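Local coordinates for mRNA export protein (Chaetomium thermophilum, PDB 4WPM) that is the RNA recognition motif domain of a Mex67-type factor that probably exports mRNA from nucleus to cytoplasm, at residues A[19-31]-A[62-76]. Numbering follows the deposited sequence.
Sequences KTVIKILGLKNSK and IDGDYVWLKVNKDDA
K23 runs along the face of W68 and ends over Y66, both on the neighbouring strand. Its CG and CD run over one face of the indole, with CD 3.6 Å from W68 CH2, while V21 CG1 meets the edge of that ring at CE3. A bend at chi3 (60°) then turns the chain so that K23 CE sits over the centre of the phenol, 3.7 Å from the Y66 ring centroid, and NZ follows as a cation-pi partner 13° off the ring normal and also makes a long, weak ion pair with E99. L25 CD1 packs on the opposite face of Y66, offset toward the rim. Were Y66 an alanine, K23 NZ would probably lose its pi partner and a gap would open beside L25. Strands 20-25 and 66-71 are the central, antiparallel pair of the RRM sheet, joined by paired backbone bonds at I22/L69 and I24/V67, with V71 N to T20 O extending the pairing. Aromatic residues on this sheet face recall the RNA-binding surface of canonical RRMs; here Y66 and L25 also pack against a second subunit. On the other face helix 40-51 lies over I24, V67 and L69, and A76 of helix 73-81 meets I22 CD1; I24 CD1 presses on L69 CD1 at 3.4 Å, and L27 CD2 reaches V67 CG2 at 3.5 Å. A water accepts from G26 N and K28 N and donates to D65 O. The extended K28 chain brings NZ within 3.4 Å of D65 OD1, a weak salt bridge; both side chains bond more strongly to the backbone of E96 of the second subunit.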
ATOM      1  N   LYS A  19      14.597  -5.334 -17.070  1.00 59.38           N
ATOM      2  CA  LYS A  19      13.293  -5.371 -16.418  1.00 60.08           C
ATOM      3  C   LYS A  19      13.229  -4.400 -15.244  1.00 53.78           C
ATOM      4  O   LYS A  19      14.245  -4.094 -14.619  1.00 55.37           O
ATOM      5  CB  LYS A  19      12.979  -6.790 -15.940  1.00 67.68           C
ATOM      6  CG  LYS A  19      12.694  -7.777 -17.061  1.00 75.61           C
ATOM      7  CD  LYS A  19      11.259  -7.660 -17.554  1.00 82.49           C
ATOM      8  CE  LYS A  19      10.889  -8.810 -18.477  1.00 87.84           C
ATOM      9  NZ  LYS A  19       9.436  -8.820 -18.804  1.00 90.68           N
ATOM     10  N   THR A  20      12.023  -3.918 -14.956  1.00 46.68           N
ATOM     11  CA  THR A  20      11.801  -2.957 -13.883  1.00 39.46           C
ATOM     12  C   THR A  20      10.516  -3.299 -13.135  1.00 28.42           C
ATOM     13  O   THR A  20       9.584  -3.855 -13.718  1.00 24.48           O
ATOM     14  CB  THR A  20      11.717  -1.518 -14.432  1.00 42.56           C
ATOM     15  OG1 THR A  20      12.868  -1.239 -15.237  1.00 44.62           O
ATOM     16  CG2 THR A  20      11.635  -0.504 -13.300  1.00 43.49           C
ATOM     17  N   VAL A  21      10.466  -2.956 -11.850  1.00 23.54           N
ATOM     18  CA  VAL A  21       9.286  -3.202 -11.029  1.00 22.07           C
ATOM     19  C   VAL A  21       8.524  -1.902 -10.793  1.00 19.18           C
ATOM     20  O   VAL A  21       9.112  -0.891 -10.403  1.00 15.80           O
ATOM     21  CB  VAL A  21       9.664  -3.834  -9.673  1.00 23.75           C
ATOM     22  CG1 VAL A  21       8.421  -4.071  -8.820  1.00 23.20           C
ATOM     23  CG2 VAL A  21      10.415  -5.139  -9.887  1.00 25.05           C
ATOM     24  N   ILE A  22       7.217  -1.939 -11.034  1.00 20.94           N
ATOM     25  CA  ILE A  22       6.348  -0.789 -10.811  1.00 16.57           C
ATOM     26  C   ILE A  22       5.312  -1.099  -9.736  1.00 16.69           C
ATOM     27  O   ILE A  22       4.686  -2.159  -9.753  1.00 17.90           O
ATOM     28  CB  ILE A  22       5.623  -0.366 -12.109  1.00 14.36           C
ATOM     29  CG1 ILE A  22       6.632  -0.016 -13.205  1.00 16.89           C
ATOM     30  CG2 ILE A  22       4.675   0.804 -11.848  1.00 12.02           C
ATOM     31  CD1 ILE A  22       7.508   1.187 -12.896  1.00 21.50           C
ATOM     32  N   LYS A  23       5.140  -0.163  -8.806  1.00 16.72           N
ATOM     33  CA  LYS A  23       4.112  -0.265  -7.775  1.00 18.95           C
ATOM     34  C   LYS A  23       3.002   0.747  -8.037  1.00 15.01           C
ATOM     35  O   LYS A  23       3.269   1.929  -8.260  1.00 11.65           O
ATOM     36  CB  LYS A  23       4.721  -0.036  -6.390  1.00 25.54           C
ATOM     37  CG  LYS A  23       5.696  -1.122  -5.960  1.00 31.64           C
ATOM     38  CD  LYS A  23       6.243  -0.897  -4.550  1.00 34.19           C
ATOM     39  CE  LYS A  23       5.157  -0.874  -3.484  1.00 35.12           C
ATOM     40  NZ  LYS A  23       5.734  -0.690  -2.123  1.00 35.55           N
ATOM     41  N   ILE A  24       1.760   0.272  -8.006  1.00 17.50           N
ATOM     42  CA  ILE A  24       0.594   1.119  -8.242  1.00 13.99           C
ATOM     43  C   ILE A  24      -0.332   1.120  -7.032  1.00 14.22           C
ATOM     44  O   ILE A  24      -0.705   0.062  -6.524  1.00 14.61           O
ATOM     45  CB  ILE A  24      -0.197   0.656  -9.482  1.00 15.33           C
ATOM     46  CG1 ILE A  24       0.709   0.625 -10.715  1.00 17.07           C
ATOM     47  CG2 ILE A  24      -1.400   1.564  -9.724  1.00 13.72           C
ATOM     48  CD1 ILE A  24       0.087  -0.052 -11.919  1.00 19.42           C
ATOM     49  N   LEU A  25      -0.702   2.317  -6.587  1.00 15.14           N
ATOM     50  CA  LEU A  25      -1.579   2.493  -5.435  1.00 14.49           C
ATOM     51  C   LEU A  25      -2.852   3.230  -5.838  1.00 16.98           C
ATOM     52  O   LEU A  25      -2.805   4.143  -6.663  1.00 17.40           O
ATOM     53  CB  LEU A  25      -0.851   3.263  -4.332  1.00 13.21           C
ATOM     54  CG  LEU A  25      -1.510   3.336  -2.954  1.00 12.29           C
ATOM     55  CD1 LEU A  25      -1.726   1.952  -2.356  1.00 13.21           C
ATOM     56  CD2 LEU A  25      -0.664   4.198  -2.031  1.00 12.18           C
ATOM     57  N   GLY A  26      -3.980   2.831  -5.256  1.00 19.06           N
ATOM     58  CA  GLY A  26      -5.243   3.523  -5.468  1.00 23.47           C
ATOM     59  C   GLY A  26      -6.325   2.689  -6.130  1.00 29.62           C
ATOM     60  O   GLY A  26      -7.449   3.159  -6.306  1.00 44.76           O
ATOM     61  N   LEU A  27      -5.998   1.454  -6.500  1.00 22.17           N
ATOM     62  CA  LEU A  27      -6.973   0.577  -7.142  1.00 18.15           C
ATOM     63  C   LEU A  27      -8.068   0.178  -6.160  1.00 18.40           C
ATOM     64  O   LEU A  27      -9.225   0.010  -6.542  1.00 13.11           O
ATOM     65  CB  LEU A  27      -6.294  -0.674  -7.706  1.00 14.93           C
ATOM     66  CG  LEU A  27      -7.208  -1.637  -8.470  1.00 15.04           C
ATOM     67  CD1 LEU A  27      -7.787  -0.977  -9.714  1.00 13.01           C
ATOM     68  CD2 LEU A  27      -6.467  -2.911  -8.841  1.00 16.20           C
ATOM     69  N   LYS A  28      -7.693   0.028  -4.893  1.00 26.04           N
ATOM     70  CA  LYS A  28      -8.630  -0.372  -3.850  1.00 33.75           C
ATOM     71  C   LYS A  28      -9.703   0.691  -3.638  1.00 29.41           C
ATOM     72  O   LYS A  28     -10.848   0.375  -3.311  1.00 29.50           O
ATOM     73  CB  LYS A  28      -7.882  -0.625  -2.540  1.00 46.75           C
ATOM     74  CG  LYS A  28      -8.663  -1.426  -1.513  1.00 57.99           C
ATOM     75  CD  LYS A  28      -7.994  -1.356  -0.151  1.00 63.46           C
ATOM     76  CE  LYS A  28      -8.528  -2.414   0.799  1.00 66.50           C
ATOM     77  NZ  LYS A  28      -7.963  -2.261   2.168  1.00 67.44           N
ATOM     78  N   ASN A  29      -9.324   1.951  -3.825  1.00 23.74           N
ATOM     79  CA  ASN A  29     -10.245   3.068  -3.653  1.00 19.50           C
ATOM     80  C   ASN A  29     -11.142   3.270  -4.871  1.00 17.24           C
ATOM     81  O   ASN A  29     -12.092   4.052  -4.829  1.00 17.53           O
ATOM     82  CB  ASN A  29      -9.467   4.354  -3.371  1.00 20.46           C
ATOM     83  CG  ASN A  29      -8.431   4.181  -2.278  1.00 25.33           C
ATOM     84  OD1 ASN A  29      -7.261   4.519  -2.457  1.00 31.89           O
ATOM     85  ND2 ASN A  29      -8.857   3.652  -1.136  1.00 24.57           N
ATOM     86  N   SER A  30     -10.835   2.562  -5.954  1.00 14.94           N
ATOM     87  CA  SER A  30     -11.537   2.751  -7.216  1.00 16.94           C
ATOM     88  C   SER A  30     -12.797   1.895  -7.306  1.00 23.70           C
ATOM     89  O   SER A  30     -13.019   1.007  -6.482  1.00 22.86           O
ATOM     90  CB  SER A  30     -10.605   2.426  -8.383  1.00 15.27           C
ATOM     91  OG  SER A  30     -10.701   1.061  -8.749  1.00 16.55           O
ATOM     92  N   LYS A  31     -13.615   2.171  -8.315  1.00 21.13           N
ATOM     93  CA  LYS A  31     -14.839   1.414  -8.548  1.00 20.10           C
ATOM     94  C   LYS A  31     -14.539   0.013  -9.073  1.00 16.36           C
ATOM     95  O   LYS A  31     -15.345  -0.904  -8.918  1.00 15.22           O
ATOM     96  CB  LYS A  31     -15.744   2.157  -9.532  1.00 24.57           C
ATOM     97  CG  LYS A  31     -16.589   3.240  -8.884  1.00 25.48           C
ATOM     98  CD  LYS A  31     -16.636   4.493  -9.738  1.00 25.07           C
ATOM     99  CE  LYS A  31     -17.643   5.495  -9.203  1.00 19.74           C
ATOM    100  NZ  LYS A  31     -18.471   6.086 -10.291  1.00 17.25           N
ATOM    101  N   ILE A  62      -1.903  -8.425  -7.555  1.00 17.05           N
ATOM    102  CA  ILE A  62      -2.439  -7.572  -6.498  1.00 15.65           C
ATOM    103  C   ILE A  62      -1.976  -8.109  -5.148  1.00 15.42           C
ATOM    104  O   ILE A  62      -2.346  -9.216  -4.754  1.00 14.69           O
ATOM    105  CB  ILE A  62      -3.983  -7.498  -6.520  1.00 12.96           C
ATOM    106  CG1 ILE A  62      -4.469  -6.757  -7.766  1.00 16.12           C
ATOM    107  CG2 ILE A  62      -4.502  -6.775  -5.277  1.00  6.78           C
ATOM    108  CD1 ILE A  62      -5.971  -6.837  -7.997  1.00 18.12           C
ATOM    109  N   ASP A  63      -1.161  -7.322  -4.450  1.00 17.30           N
ATOM    110  CA  ASP A  63      -0.719  -7.663  -3.104  1.00 19.83           C
ATOM    111  C   ASP A  63      -0.978  -6.498  -2.156  1.00 20.72           C
ATOM    112  O   ASP A  63      -0.389  -5.426  -2.300  1.00 19.81           O
ATOM    113  CB  ASP A  63       0.767  -8.027  -3.099  1.00 24.38           C
ATOM    114  CG  ASP A  63       1.218  -8.613  -1.775  1.00 30.13           C
ATOM    115  OD1 ASP A  63       1.083  -9.841  -1.592  1.00 32.76           O
ATOM    116  OD2 ASP A  63       1.707  -7.846  -0.920  1.00 32.33           O
ATOM    117  N   GLY A  64      -1.859  -6.715  -1.186  1.00 22.51           N
ATOM    118  CA  GLY A  64      -2.280  -5.650  -0.298  1.00 23.76           C
ATOM    119  C   GLY A  64      -3.059  -4.604  -1.070  1.00 23.79           C
ATOM    120  O   GLY A  64      -3.944  -4.938  -1.859  1.00 22.92           O
ATOM    121  N   ASP A  65      -2.727  -3.338  -0.845  1.00 23.21           N
ATOM    122  CA  ASP A  65      -3.376  -2.237  -1.548  1.00 24.34           C
ATOM    123  C   ASP A  65      -2.653  -1.924  -2.855  1.00 19.77           C
ATOM    124  O   ASP A  65      -3.101  -1.078  -3.631  1.00 21.05           O
ATOM    125  CB  ASP A  65      -3.422  -0.985  -0.671  1.00 31.76           C
ATOM    126  CG  ASP A  65      -4.149  -1.214   0.638  1.00 39.23           C
ATOM    127  OD1 ASP A  65      -4.865  -2.232   0.754  1.00 41.26           O
ATOM    128  OD2 ASP A  65      -4.014  -0.369   1.547  1.00 42.56           O
ATOM    129  N   TYR A  66      -1.541  -2.614  -3.099  1.00 16.24           N
ATOM    130  CA  TYR A  66      -0.693  -2.316  -4.247  1.00 18.99           C
ATOM    131  C   TYR A  66      -0.921  -3.260  -5.419  1.00 16.25           C
ATOM    132  O   TYR A  66      -1.305  -4.418  -5.239  1.00 14.96           O
ATOM    133  CB  TYR A  66       0.783  -2.382  -3.845  1.00 14.02           C
ATOM    134  CG  TYR A  66       1.261  -1.211  -3.022  1.00 11.04           C
ATOM    135  CD1 TYR A  66       1.578  -0.001  -3.624  1.00  9.47           C
ATOM    136  CD2 TYR A  66       1.407  -1.315  -1.646  1.00  8.60           C
ATOM    137  CE1 TYR A  66       2.021   1.073  -2.878  1.00 10.53           C
ATOM    138  CE2 TYR A  66       1.849  -0.246  -0.891  1.00  9.52           C
ATOM    139  CZ  TYR A  66       2.155   0.947  -1.513  1.00 12.77           C
ATOM    140  OH  TYR A  66       2.596   2.016  -0.769  1.00 16.05           O
ATOM    141  N   VAL A  67      -0.680  -2.743  -6.620  1.00 14.61           N
ATOM    142  CA  VAL A  67      -0.571  -3.559  -7.820  1.00 11.45           C
ATOM    143  C   VAL A  67       0.878  -3.539  -8.290  1.00 11.14           C
ATOM    144  O   VAL A  67       1.460  -2.469  -8.480  1.00  8.66           O
ATOM    145  CB  VAL A  67      -1.496  -3.058  -8.950  1.00 11.54           C
ATOM    146  CG1 VAL A  67      -1.255  -3.839 -10.240  1.00 13.76           C
ATOM    147  CG2 VAL A  67      -2.951  -3.153  -8.533  1.00  8.77           C
ATOM    148  N   TRP A  68       1.453  -4.722  -8.476  1.00 14.45           N
ATOM    149  CA  TRP A  68       2.846  -4.851  -8.885  1.00 16.26           C
ATOM    150  C   TRP A  68       2.912  -5.214 -10.361  1.00 19.05           C
ATOM    151  O   TRP A  68       2.157  -6.067 -10.820  1.00 19.40           O
ATOM    152  CB  TRP A  68       3.564  -5.911  -8.048  1.00 15.77           C
ATOM    153  CG  TRP A  68       3.593  -5.616  -6.579  1.00 14.90           C
ATOM    154  CD1 TRP A  68       2.547  -5.688  -5.705  1.00 15.82           C
ATOM    155  CD2 TRP A  68       4.732  -5.213  -5.808  1.00 12.42           C
ATOM    156  NE1 TRP A  68       2.963  -5.347  -4.440  1.00 12.67           N
ATOM    157  CE2 TRP A  68       4.300  -5.053  -4.477  1.00 12.10           C
ATOM    158  CE3 TRP A  68       6.073  -4.969  -6.117  1.00 11.56           C
ATOM    159  CZ2 TRP A  68       5.162  -4.659  -3.455  1.00 12.04           C
ATOM    160  CZ3 TRP A  68       6.927  -4.579  -5.100  1.00 11.21           C
ATOM    161  CH2 TRP A  68       6.469  -4.428  -3.786  1.00 11.18           C
ATOM    162  N   LEU A  69       3.801  -4.556 -11.097  1.00 22.49           N
ATOM    163  CA  LEU A  69       3.998  -4.846 -12.516  1.00 24.53           C
ATOM    164  C   LEU A  69       5.479  -4.969 -12.837  1.00 24.56           C
ATOM    165  O   LEU A  69       6.293  -4.161 -12.387  1.00 22.21           O
ATOM    166  CB  LEU A  69       3.366  -3.760 -13.389  1.00 21.43           C
ATOM    167  CG  LEU A  69       1.856  -3.575 -13.257  1.00 22.57           C
ATOM    168  CD1 LEU A  69       1.404  -2.366 -14.057  1.00 27.85           C
ATOM    169  CD2 LEU A  69       1.125  -4.824 -13.715  1.00 20.04           C
ATOM    170  N   LYS A  70       5.817  -5.990 -13.620  1.00 26.55           N
ATOM    171  CA  LYS A  70       7.178  -6.187 -14.095  1.00 30.63           C
ATOM    172  C   LYS A  70       7.253  -5.821 -15.578  1.00 29.61           C
ATOM    173  O   LYS A  70       6.606  -6.457 -16.411  1.00 29.67           O
ATOM    174  CB  LYS A  70       7.607  -7.636 -13.855  1.00 37.53           C
ATOM    175  CG  LYS A  70       9.076  -7.813 -13.518  1.00 45.76           C
ATOM    176  CD  LYS A  70       9.347  -9.228 -13.029  1.00 55.16           C
ATOM    177  CE  LYS A  70      10.758  -9.377 -12.483  1.00 63.37           C
ATOM    178  NZ  LYS A  70      11.203 -10.798 -12.463  1.00 69.86           N
ATOM    179  N   VAL A  71       8.039  -4.795 -15.896  1.00 30.16           N
ATOM    180  CA  VAL A  71       8.099  -4.250 -17.252  1.00 31.17           C
ATOM    181  C   VAL A  71       9.518  -3.823 -17.622  1.00 35.21           C
ATOM    182  O   VAL A  71      10.366  -3.650 -16.747  1.00 31.03           O
ATOM    183  CB  VAL A  71       7.155  -3.036 -17.410  1.00 31.33           C
ATOM    184  CG1 VAL A  71       5.712  -3.439 -17.142  1.00 31.33           C
ATOM    185  CG2 VAL A  71       7.576  -1.900 -16.481  1.00 29.74           C
ATOM    186  N   ASN A  72       9.773  -3.649 -18.916  1.00 46.30           N
ATOM    187  CA  ASN A  72      11.066  -3.143 -19.365  1.00 58.70           C
ATOM    188  C   ASN A  72      11.186  -1.653 -19.058  1.00 67.56           C
ATOM    189  O   ASN A  72      10.222  -1.023 -18.623  1.00 72.62           O
ATOM    190  CB  ASN A  72      11.270  -3.408 -20.858  1.00 62.71           C
ATOM    191  CG  ASN A  72      10.201  -2.770 -21.720  1.00 66.59           C
ATOM    192  OD1 ASN A  72      10.218  -1.562 -21.960  1.00 67.48           O
ATOM    193  ND2 ASN A  72       9.268  -3.584 -22.202  1.00 68.13           N
ATOM    194  N   LYS A  73      12.369  -1.091 -19.285  1.00 72.48           N
ATOM    195  CA  LYS A  73      12.664   0.262 -18.821  1.00 79.58           C
ATOM    196  C   LYS A  73      11.884   1.349 -19.567  1.00 88.64           C
ATOM    197  O   LYS A  73      11.349   2.267 -18.945  1.00 86.71           O
ATOM    198  CB  LYS A  73      14.163   0.545 -18.931  1.00 78.98           C
ATOM    199  CG  LYS A  73      14.582   1.807 -18.194  1.00 78.68           C
ATOM    200  CD  LYS A  73      15.797   2.467 -18.811  1.00 79.42           C
ATOM    201  CE  LYS A  73      17.062   1.648 -18.608  1.00 79.97           C
ATOM    202  NZ  LYS A  73      17.531   1.037 -19.879  1.00 78.95           N
ATOM    203  N   ASP A  74      11.823   1.252 -20.892  1.00100.79           N
ATOM    204  CA  ASP A  74      11.113   2.249 -21.691  1.00102.72           C
ATOM    205  C   ASP A  74       9.631   2.253 -21.347  1.00 95.11           C
ATOM    206  O   ASP A  74       8.998   3.306 -21.283  1.00100.15           O
ATOM    207  CB  ASP A  74      11.300   1.992 -23.187  1.00111.12           C
ATOM    208  CG  ASP A  74      10.591   3.025 -24.046  1.00117.40           C
ATOM    209  OD1 ASP A  74      11.076   4.173 -24.123  1.00119.50           O
ATOM    210  OD2 ASP A  74       9.550   2.688 -24.647  1.00119.78           O
ATOM    211  N   ASP A  75       9.090   1.062 -21.126  1.00 81.46           N
ATOM    212  CA  ASP A  75       7.697   0.906 -20.734  1.00 68.91           C
ATOM    213  C   ASP A  75       7.409   1.602 -19.410  1.00 55.75           C
ATOM    214  O   ASP A  75       6.322   2.144 -19.204  1.00 53.46           O
ATOM    215  CB  ASP A  75       7.345  -0.577 -20.622  1.00 70.34           C
ATOM    216  CG  ASP A  75       7.211  -1.254 -21.972  1.00 72.68           C
ATOM    217  OD1 ASP A  75       7.147  -0.546 -23.000  1.00 73.97           O
ATOM    218  OD2 ASP A  75       7.158  -2.501 -22.001  1.00 73.19           O
ATOM    219  N   ALA A  76       8.388   1.575 -18.512  1.00 46.45           N
ATOM    220  CA  ALA A  76       8.232   2.162 -17.189  1.00 37.72           C
ATOM    221  C   ALA A  76       8.001   3.669 -17.265  1.00 34.96           C
ATOM    222  O   ALA A  76       7.222   4.219 -16.490  1.00 35.27           O
ATOM    223  CB  ALA A  76       9.452   1.859 -16.335  1.00 33.96           C
TER
HETATM  224  O   HOH W   1      -5.001   0.893  -3.493  1.00  9.07           O